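Local coordinates for putative N-acetylmuramoyl-L-alanine amidase,autolysin cwp6 (Peptoclostridium difficile, PDB 5J72), which probably hydrolyses the amide bond between N-acetylmuramic acid and L-alanine in peptidoglycan as a zinc-dependent autolysin of the cell wall, at residues 467-470 with 474-477; 530-535 with 540-545; 604-607 with 611-614. One frame throughout, in Å; residues are numbered along the deposited sequence.

Contact 1: residues 467-470 with 474-477; sequences ATSG and GAQE. With ZN (zinc ion), chain I.
Ala467 and Glu477 are joined by two hydrogen bonds, one backbone to backbone and one backbone to side chain. Glu477 N donates to Ala467 O at 2.8 Å, nearly straight in line with the carbonyl (C=O...N 172°), and Ala467 N donates to Glu477 OE2, also at 2.8 Å, on the anti lone pair of that oxygen. With CG anti to the backbone N (chi1 -179°) and the chain extended beyond it, the carboxylate is carried past Ala467 to the metal. There OE1 binds the zinc ion at 2.2 Å, while OE2 also accepts a bond from a zinc-bound water. The remaining backbone bonds belong to the antiparallel hairpin: Ser469 and Ala475 form a hydrogen-bonded pair, with Ser469 N to Ala475 O and Ala475 N to Ser469 O both 2.9 Å. Side-chain contact is modest. Thr468 CG2 lies alongside Gln476 CG at 3.9 Å on one face, and Ala475 CB touches the hydroxyl oxygen Ser469 OG on the other. Ser469 OG is hydrogen-bonded to Ile607 O and to Leu471 N. The two-stranded hairpin leads directly into helix 477-494, with Gln476 at its N-cap position, and Ile607, just past strand 599-606, packs against Ala467 and Ala475.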
loop_
_atom_site.group_PDB
_atom_site.type_symbol
_atom_site.label_atom_id
_atom_site.label_comp_id
_atom_site.label_asym_id
_atom_site.label_seq_id
_atom_site.Cartn_x
_atom_site.Cartn_y
_atom_site.Cartn_z
ATOM N N ALA A 467 -4.348 1.717 -32.226
ATOM C CA ALA A 467 -3.330 1.052 -33.054
ATOM C C ALA A 467 -2.608 -0.055 -32.279
ATOM O O ALA A 467 -2.495 0.011 -31.055
ATOM C CB ALA A 467 -2.297 2.071 -33.519
ATOM N N THR A 468 -2.133 -1.095 -32.994
ATOM C CA THR A 468 -1.374 -2.179 -32.354
ATOM C C THR A 468 -0.130 -2.476 -33.192
ATOM O O THR A 468 -0.021 -2.006 -34.329
ATOM C CB THR A 468 -2.240 -3.441 -32.198
ATOM O OG1 THR A 468 -2.535 -3.923 -33.517
ATOM C CG2 THR A 468 -3.550 -3.165 -31.427
ATOM N N SER A 469 0.817 -3.235 -32.642
ATOM C CA SER A 469 2.031 -3.548 -33.373
ATOM C C SER A 469 2.682 -4.747 -32.683
ATOM O O SER A 469 2.302 -5.108 -31.566
ATOM C CB SER A 469 2.992 -2.359 -33.337
ATOM O OG SER A 469 3.892 -2.497 -32.241
ATOM N N GLY A 470 3.663 -5.354 -33.360
ATOM C CA GLY A 470 4.354 -6.493 -32.788
ATOM C C GLY A 470 5.620 -6.079 -32.067
ATOM O O GLY A 470 6.329 -6.949 -31.566
ATOM N N GLY A 474 4.710 -7.024 -28.428
ATOM C CA GLY A 474 3.282 -6.832 -28.666
ATOM C C GLY A 474 2.900 -5.537 -27.968
ATOM O O GLY A 474 3.172 -5.333 -26.773
ATOM N N ALA A 475 2.276 -4.659 -28.705
ATOM C CA ALA A 475 1.929 -3.379 -28.153
ATOM C C ALA A 475 0.566 -2.977 -28.607
ATOM O O ALA A 475 0.181 -3.171 -29.789
ATOM C CB ALA A 475 2.967 -2.325 -28.630
ATOM N N GLN A 476 -0.190 -2.407 -27.656
ATOM C CA GLN A 476 -1.521 -1.903 -27.921
ATOM C C GLN A 476 -1.548 -0.463 -27.491
ATOM O O GLN A 476 -1.193 -0.170 -26.340
ATOM C CB GLN A 476 -2.556 -2.681 -27.108
ATOM C CG GLN A 476 -2.825 -4.078 -27.697
ATOM C CD GLN A 476 -3.903 -4.742 -26.894
ATOM O OE1 GLN A 476 -3.664 -5.206 -25.772
ATOM N NE2 GLN A 476 -5.124 -4.779 -27.412
ATOM N N GLU A 477 -1.992 0.441 -28.371
ATOM C CA GLU A 477 -2.063 1.860 -28.027
ATOM C C GLU A 477 -2.830 2.104 -26.679
ATOM O O GLU A 477 -2.381 2.933 -25.859
ATOM C CB GLU A 477 -2.759 2.616 -29.168
ATOM C CG GLU A 477 -2.878 4.129 -28.915
ATOM C CD GLU A 477 -3.563 4.863 -30.073
ATOM O OE1 GLU A 477 -3.710 6.088 -29.987
ATOM O OE2 GLU A 477 -3.974 4.215 -31.058
HETATM ZN ZN ZN I . -5.306 7.051 -31.179
HETATM O O HOH W 1 -5.319 5.560 -32.992
HETATM O O HOH W 2 -6.772 8.089 -32.371
HETATM O O HOH W 3 -3.789 7.827 -32.504
#

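Contact 2: residues 530-535 with 540-545; sequences HYNASN and GVEIYY. With ZN (zinc ion), chain I.
Asn532 and Glu542 meet because their first torsions turn two polar ends across a backbone separation of 8.9 Å between Asn532 CA and Glu542 CA. Asn532, its CB directed toward the other segment, has a chi1 of -116°, off the staggered positions. In Glu542, CG sits between the backbone N and the carbonyl carbon (chi1 53°), and the chain then runs extended, which brings the carboxylate to the amide. Asn532 ND2 donates a weak bond to Glu542 OE2 at 2.8 Å. The side chains cross at about a right angle, with amide and carboxylate planes 73° apart. Tyr544 OH gives a second bond to the same OE2 at 3.1 Å, arriving from well above the carboxylate plane. A water adds a bridge, accepting from Asn532 ND2 at 2.9 Å and donating to Gly540 O at 2.8 Å. On strand 525-532, His530 ND1 binds the zinc ion at 2.2 Å, sharing it with Glu477 and His460, while a zinc-bound water may donate to Tyr531 O. Arg575 and Lys578 form salt bridges with Glu542 OE1. Glu542 is therefore held at both oxygens, by cations at one and by neutral donors at the other, a setting that would favour its ionised form and fix the rotation of the carboxylate near Asn532.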
loop_
_atom_site.group_PDB
_atom_site.type_symbol
_atom_site.label_atom_id
_atom_site.label_comp_id
_atom_site.label_asym_id
_atom_site.label_seq_id
_atom_site.Cartn_x
_atom_site.Cartn_y
_atom_site.Cartn_z
ATOM N N HIS A 530 -2.209 9.829 -27.191
ATOM C CA HIS A 530 -2.351 8.769 -28.182
ATOM C C HIS A 530 -0.992 8.311 -28.728
ATOM O O HIS A 530 0.030 8.940 -28.443
ATOM C CB HIS A 530 -3.200 9.309 -29.353
ATOM C CG HIS A 530 -4.665 9.401 -29.027
ATOM N ND1 HIS A 530 -5.603 8.505 -29.559
ATOM C CD2 HIS A 530 -5.335 10.266 -28.213
ATOM C CE1 HIS A 530 -6.773 8.859 -29.034
ATOM N NE2 HIS A 530 -6.683 9.906 -28.218
ATOM N N TYR A 531 -0.971 7.190 -29.483
ATOM C CA TYR A 531 0.250 6.708 -30.141
ATOM C C TYR A 531 -0.080 6.593 -31.649
ATOM O O TYR A 531 -1.201 6.200 -31.987
ATOM C CB TYR A 531 0.705 5.373 -29.554
ATOM C CG TYR A 531 1.509 5.600 -28.294
ATOM C CD1 TYR A 531 2.900 5.590 -28.319
ATOM C CD2 TYR A 531 0.880 5.890 -27.084
ATOM C CE1 TYR A 531 3.645 5.881 -27.181
ATOM C CE2 TYR A 531 1.620 6.181 -25.938
ATOM C CZ TYR A 531 3.000 6.182 -25.992
ATOM O OH TYR A 531 3.731 6.477 -24.860
ATOM N N ASN A 532 0.852 6.995 -32.540
ATOM C CA ASN A 532 0.627 6.999 -34.000
ATOM C C ASN A 532 0.921 5.662 -34.620
ATOM O O ASN A 532 1.432 4.756 -33.957
ATOM C CB ASN A 532 1.539 8.005 -34.700
ATOM C CG ASN A 532 0.766 9.087 -35.347
ATOM O OD1 ASN A 532 -0.274 8.810 -35.943
ATOM N ND2 ASN A 532 1.162 10.359 -35.244
ATOM N N ALA A 533 0.600 5.554 -35.923
ATOM C CA ALA A 533 0.832 4.329 -36.725
ATOM C C ALA A 533 0.697 4.705 -38.210
ATOM O O ALA A 533 0.109 5.721 -38.525
ATOM C CB ALA A 533 -0.213 3.238 -36.388
ATOM N N SER A 534 1.241 3.900 -39.077
ATOM C CA SER A 534 1.136 4.039 -40.520
ATOM C C SER A 534 1.544 2.619 -40.971
ATOM O O SER A 534 0.694 1.795 -41.264
ATOM C CB SER A 534 2.050 5.153 -41.042
ATOM O OG SER A 534 3.431 4.971 -40.766
ATOM N N ASN A 535 2.840 2.349 -40.974
ATOM C CA ASN A 535 3.467 1.050 -41.253
ATOM C C ASN A 535 4.788 1.203 -40.492
ATOM O O ASN A 535 4.815 2.034 -39.610
ATOM C CB ASN A 535 3.645 0.751 -42.762
ATOM C CG ASN A 535 3.512 1.949 -43.658
ATOM O OD1 ASN A 535 4.475 2.714 -43.822
ATOM N ND2 ASN A 535 2.360 2.190 -44.264
ATOM N N GLY A 540 8.364 9.481 -35.071
ATOM C CA GLY A 540 8.414 10.827 -34.515
ATOM C C GLY A 540 7.192 11.170 -33.673
ATOM O O GLY A 540 6.294 10.344 -33.474
ATOM N N VAL A 541 7.167 12.429 -33.193
ATOM C CA VAL A 541 6.123 12.963 -32.322
ATOM C C VAL A 541 5.472 14.173 -33.004
ATOM O O VAL A 541 6.154 14.958 -33.691
ATOM C CB VAL A 541 6.788 13.349 -30.940
ATOM C CG1 VAL A 541 7.981 14.279 -31.149
ATOM C CG2 VAL A 541 5.791 14.078 -30.037
ATOM N N GLU A 542 4.148 14.324 -32.833
ATOM C CA GLU A 542 3.395 15.465 -33.353
ATOM C C GLU A 542 2.271 15.722 -32.407
ATOM O O GLU A 542 1.840 14.798 -31.721
ATOM C CB GLU A 542 2.811 15.179 -34.743
ATOM C CG GLU A 542 1.982 13.888 -34.767
ATOM C CD GLU A 542 1.597 13.500 -36.223
ATOM O OE1 GLU A 542 2.361 13.862 -37.170
ATOM O OE2 GLU A 542 0.538 12.865 -36.409
ATOM N N ILE A 543 1.805 16.935 -32.348
ATOM C CA ILE A 543 0.708 17.230 -31.469
ATOM C C ILE A 543 -0.297 18.032 -32.279
ATOM O O ILE A 543 0.102 18.947 -32.993
ATOM C CB ILE A 543 1.253 18.044 -30.251
ATOM C CG1 ILE A 543 2.387 17.201 -29.509
ATOM C CG2 ILE A 543 0.083 18.423 -29.310
ATOM C CD1 ILE A 543 2.934 17.845 -28.285
ATOM N N TYR A 544 -1.577 17.732 -32.153
ATOM C CA TYR A 544 -2.624 18.492 -32.811
ATOM C C TYR A 544 -3.165 19.512 -31.900
ATOM O O TYR A 544 -3.351 19.222 -30.699
ATOM C CB TYR A 544 -3.774 17.561 -33.214
ATOM C CG TYR A 544 -3.360 16.704 -34.373
ATOM C CD1 TYR A 544 -2.779 15.472 -34.170
ATOM C CD2 TYR A 544 -3.477 17.170 -35.688
ATOM C CE1 TYR A 544 -2.314 14.713 -35.229
ATOM C CE2 TYR A 544 -3.009 16.424 -36.749
ATOM C CZ TYR A 544 -2.425 15.196 -36.517
ATOM O OH TYR A 544 -1.918 14.450 -37.548
ATOM N N TYR A 545 -3.471 20.704 -32.401
ATOM C CA TYR A 545 -4.047 21.708 -31.529
ATOM C C TYR A 545 -5.245 22.361 -32.281
ATOM O O TYR A 545 -5.466 21.974 -33.414
ATOM C CB TYR A 545 -2.973 22.738 -31.075
ATOM C CG TYR A 545 -2.374 23.519 -32.231
ATOM C CD1 TYR A 545 -1.409 22.945 -33.065
ATOM C CD2 TYR A 545 -2.788 24.816 -32.504
ATOM C CE1 TYR A 545 -0.885 23.651 -34.151
ATOM C CE2 TYR A 545 -2.257 25.532 -33.577
ATOM C CZ TYR A 545 -1.313 24.946 -34.396
ATOM O OH TYR A 545 -0.804 25.685 -35.444
HETATM ZN ZN ZN I . -5.306 7.051 -31.179
HETATM O O HOH W 3 -3.789 7.827 -32.504
HETATM O O HOH W 4 3.498 10.751 -33.501
HETATM O O HOH W 2 -6.772 8.089 -32.371
HETATM O O HOH W 1 -5.319 5.560 -32.992
#

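Contact 3: residues 604-607 with 611-614; sequences CAFI and SDMD
Asp612 and Phe606 lie side by side and point the same way, the carboxylate turned 53° from the ring plane. Asp612 OD1 comes to the edge of the ring, near its plane, and 3.6 Å from Phe606 CB. Its main partner in the strand segment is the backbone: Phe606 N donates to OD1 at 3.0 Å on the anti lone pair, with an almost straight N-H...O angle of 171°. Asp612 CG lies beside its own backbone N (chi1 -77°), which directs the acid from the helix toward the chain corner at Ala605. Ala605 CB, directed at the helix, is 4.0 Å from Asp612 CB. Met613 takes a different course, crossing Ile607 obliquely. Bends at chi2 and chi3 fold its thioether back over the strand end, so that SD packs on Ile607 CG1 at 3.8 Å and CE sits 4.2 Å from Ala605 CB. The same methyl approaches Phe606 O at 3.5 Å. Gly540 N is a further donor to Asp612 OD1. One buried oxygen thus receives two backbone N-H groups, from Phe606 and Gly540; this would stabilise its negative charge, and it ties helix 610-614 to the end of strand 599-606 beside an apolar patch of Met613, Ile607 and Ala605.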
loop_
_atom_site.group_PDB
_atom_site.type_symbol
_atom_site.label_atom_id
_atom_site.label_comp_id
_atom_site.label_asym_id
_atom_site.label_seq_id
_atom_site.Cartn_x
_atom_site.Cartn_y
_atom_site.Cartn_z
ATOM N N CYS A 604 2.404 10.650 -29.021
ATOM C CA CYS A 604 3.730 10.492 -28.408
ATOM C C CYS A 604 4.828 9.974 -29.293
ATOM O O CYS A 604 5.962 10.438 -29.223
ATOM C CB CYS A 604 3.618 9.580 -27.185
ATOM S SG CYS A 604 2.379 10.153 -25.996
ATOM N N ALA A 605 4.493 8.939 -30.077
ATOM C CA ALA A 605 5.458 8.246 -30.912
ATOM C C ALA A 605 4.660 7.283 -31.807
ATOM O O ALA A 605 3.445 7.119 -31.601
ATOM C CB ALA A 605 6.389 7.440 -30.021
ATOM N N PHE A 606 5.329 6.676 -32.814
ATOM C CA PHE A 606 4.681 5.708 -33.704
ATOM C C PHE A 606 4.866 4.410 -33.034
ATOM O O PHE A 606 5.998 3.966 -32.872
ATOM C CB PHE A 606 5.322 5.694 -35.121
ATOM C CG PHE A 606 4.728 6.775 -35.994
ATOM C CD1 PHE A 606 4.956 8.115 -35.719
ATOM C CD2 PHE A 606 3.874 6.453 -37.036
ATOM C CE1 PHE A 606 4.343 9.109 -36.465
ATOM C CE2 PHE A 606 3.260 7.456 -37.779
ATOM C CZ PHE A 606 3.499 8.777 -37.485
ATOM N N ILE A 607 3.746 3.774 -32.626
ATOM C CA ILE A 607 3.800 2.495 -31.894
ATOM C C ILE A 607 4.255 1.313 -32.800
ATOM O O ILE A 607 4.594 0.248 -32.271
ATOM C CB ILE A 607 2.392 2.209 -31.251
ATOM C CG1 ILE A 607 2.575 1.300 -30.016
ATOM C CG2 ILE A 607 1.409 1.544 -32.277
ATOM C CD1 ILE A 607 1.311 1.289 -29.163
ATOM N N SER A 611 12.482 2.260 -34.123
ATOM C CA SER A 611 13.373 3.251 -33.513
ATOM C C SER A 611 12.647 4.027 -32.330
ATOM O O SER A 611 13.231 4.197 -31.262
ATOM C CB SER A 611 13.857 4.220 -34.582
ATOM O OG SER A 611 14.650 5.247 -34.002
ATOM N N ASP A 612 11.377 4.455 -32.545
ATOM C CA ASP A 612 10.560 5.153 -31.536
ATOM C C ASP A 612 10.303 4.239 -30.356
ATOM O O ASP A 612 10.561 4.617 -29.220
ATOM C CB ASP A 612 9.202 5.581 -32.143
ATOM C CG ASP A 612 9.251 6.793 -33.041
ATOM O OD1 ASP A 612 8.179 7.217 -33.529
ATOM O OD2 ASP A 612 10.359 7.333 -33.251
ATOM N N MET A 613 9.798 3.003 -30.621
ATOM C CA MET A 613 9.457 2.040 -29.561
ATOM C C MET A 613 10.657 1.554 -28.766
ATOM O O MET A 613 10.511 1.179 -27.597
ATOM C CB MET A 613 8.710 0.842 -30.169
ATOM C CG MET A 613 7.365 1.260 -30.673
ATOM S SD MET A 613 6.317 1.669 -29.215
ATOM C CE MET A 613 6.216 3.322 -29.394
ATOM N N ASP A 614 11.862 1.550 -29.391
ATOM C CA ASP A 614 13.073 1.159 -28.650
ATOM C C ASP A 614 13.321 2.194 -27.471
ATOM O O ASP A 614 13.928 1.857 -26.449
ATOM C CB ASP A 614 14.299 1.158 -29.612
ATOM C CG ASP A 614 14.410 -0.113 -30.448
ATOM O OD1 ASP A 614 13.651 -1.083 -30.171
ATOM O OD2 ASP A 614 15.249 -0.143 -31.379
#

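In the fold
All three contacts lie in the amidase domain, and contacts 1 and 2 share the zinc ion: Glu477 from contact 1 and His530 from contact 2 bind it together with His460. Glu477 OE1 also lies 3.0 Å from Tyr531 N, a probable hydrogen bond between the two ligand-bearing segments. Contact 3 holds no zinc ligand; the Ile607 side chain is about 9 Å from the zinc ion at nearest approach. It reaches contact 1 through Ser469 OG and Ile607 O, 2.8 Å apart, and contact 2 through Asp612 OD1 and Gly540 N at 2.7 Å. Strand 599-606 runs between 525-532 and 541-544 in the sheet, which explains why contact 2 bridges by side chains and water.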